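Local coordinates for thioredoxin-like fold domain-containing protein (Enterococcus faecalis, PDB 1Z6M) that is of unknown function but has a thioredoxin-like fold with a CxxC pair at a helix start, consistent with a thiol-disulfide oxidoreductase, at residues 35-39 against 74-78. Numbering follows the deposited sequence. Where two conformers were deposited one is given.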
# COMPACT_ATOMS: atom_id res chain seq x y z
N ILE A 35 2.64 2.10 0.07
CA ILE A 35 1.93 2.64 -1.07
C ILE A 35 1.20 3.93 -0.69
O ILE A 35 0.95 4.21 0.49
CB ILE A 35 0.91 1.64 -1.68
CG1 ILE A 35 -0.18 1.29 -0.68
CG2 ILE A 35 1.60 0.38 -2.26
CD1 ILE A 35 -1.37 0.59 -1.33
N ASN A 36 0.88 4.72 -1.70
CA ASN A 36 -0.05 5.83 -1.54
C ASN A 36 -1.11 5.65 -2.62
O ASN A 36 -0.78 5.44 -3.79
CB ASN A 36 0.68 7.17 -1.65
CG ASN A 36 -0.25 8.36 -1.49
OD1 ASN A 36 -1.13 8.58 -2.31
ND2 ASN A 36 -0.04 9.15 -0.43
N VAL A 37 -2.38 5.69 -2.24
CA VAL A 37 -3.45 5.31 -3.16
C VAL A 37 -3.70 6.29 -4.29
O VAL A 37 -4.43 5.96 -5.22
CB VAL A 37 -4.79 4.96 -2.47
CG1 VAL A 37 -4.65 3.75 -1.58
CG2 VAL A 37 -5.41 6.17 -1.75
N ARG A 38 -3.09 7.47 -4.23
CA ARG A 38 -3.18 8.39 -5.38
C ARG A 38 -2.08 8.15 -6.41
O ARG A 38 -2.12 8.66 -7.52
CB ARG A 38 -3.17 9.86 -4.95
CG ARG A 38 -3.79 10.81 -6.00
CD ARG A 38 -2.76 11.55 -6.81
NE ARG A 38 -3.37 12.28 -7.93
CZ ARG A 38 -3.64 11.75 -9.12
NH1 ARG A 38 -3.35 10.48 -9.37
NH2 ARG A 38 -4.19 12.48 -10.07
N CYS A 39 -1.08 7.37 -6.03
CA CYS A 39 0.07 7.21 -6.88
C CYS A 39 -0.23 6.29 -8.07
O CYS A 39 -0.68 5.17 -7.88
CB CYS A 39 1.24 6.66 -6.04
SG CYS A 39 2.65 6.17 -7.02
N GLU A 74 2.36 17.44 -3.37
CA GLU A 74 1.02 18.01 -3.45
C GLU A 74 -0.02 17.03 -4.01
O GLU A 74 -1.09 16.85 -3.42
CB GLU A 74 1.04 19.30 -4.26
CG GLU A 74 -0.20 20.16 -4.11
CD GLU A 74 0.04 21.55 -4.63
OE1 GLU A 74 0.39 22.44 -3.82
OE2 GLU A 74 -0.06 21.74 -5.85
N SER A 75 0.29 16.39 -5.13
CA SER A 75 -0.66 15.46 -5.74
C SER A 75 -0.99 14.32 -4.78
O SER A 75 -2.16 13.97 -4.60
CB SER A 75 -0.11 14.91 -7.06
OG SER A 75 1.05 14.14 -6.83
N LEU A 76 0.03 13.77 -4.13
CA LEU A 76 -0.17 12.62 -3.26
C LEU A 76 -0.93 12.94 -1.98
O LEU A 76 -1.48 12.03 -1.35
CB LEU A 76 1.15 11.91 -2.96
CG LEU A 76 1.89 11.32 -4.16
CD1 LEU A 76 3.10 10.53 -3.67
CD2 LEU A 76 0.99 10.44 -5.01
N GLN A 77 -1.02 14.22 -1.63
CA GLN A 77 -1.86 14.59 -0.50
C GLN A 77 -3.32 14.19 -0.69
O GLN A 77 -4.03 13.95 0.29
CB GLN A 77 -1.73 16.08 -0.20
CG GLN A 77 -0.35 16.47 0.34
CD GLN A 77 -0.25 17.95 0.67
OE1 GLN A 77 -1.25 18.62 0.86
NE2 GLN A 77 0.98 18.45 0.76
N ARG A 78 -3.80 14.14 -1.93
CA ARG A 78 -5.14 13.62 -2.19
C ARG A 78 -5.26 12.17 -1.72
O ARG A 78 -6.28 11.78 -1.14
CB ARG A 78 -5.49 13.73 -3.68
CG ARG A 78 -5.96 15.14 -4.15
CD ARG A 78 -4.90 15.93 -4.91
NE ARG A 78 -3.97 16.68 -4.06
CZ ARG A 78 -4.23 17.87 -3.52
NH1 ARG A 78 -5.41 18.46 -3.70
NH2 ARG A 78 -3.30 18.47 -2.79
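Leu76 packs its CD2 methyl on the turn at 36-39: CD2 lies 3.8 Å from the backbone N of Cys39 and 3.9 Å from its CB, and also packs on the backbone of Arg38. Leu76 CB and CD2 both touch the amide of Asn36, the two side chains crossing at a slant. Arg38 lays its aliphatic chain on the second segment, CD against the carbonyl Ser75 O at 3.3 Å and CG against Arg78 CB at 4.1 Å. The bend of the Arg38 chain at chi2 (-102°) leaves its guanidinium edge-on to Ser75 O, too far for a hydrogen bond; Arg38 NE bonds Gly109 O instead.

Polar contact between the segments is slight: Asn36 ND2 gives Leu76 O a weak, bent bond of 3.3 Å (143° at the hydrogen), and also bonds Phe69 O. The other end of this buried amide works within its own loop. With CG anti to the backbone N (chi1 180°), Asn36 OD1 accepts from Arg38 N at 3.0 Å, an Asx turn within the type I turn from Asn36 to Cys39. In the second segment Arg78 folds back, NE and NH2 both gripping Glu74 O side-on (NH2 to O 2.8 Å), while NH1 bonds Leu111 O.

The contact thus sets residues 75-78, leading into helix 77-83, against the loop between strand 29-35 and helix 40-58. Cys39 N-caps the latter helix and, with Cys42, forms a CxxC pattern; this strand-loop-helix placement is characteristic of the redox site of thioredoxin-fold proteins, a role that here remains inferred.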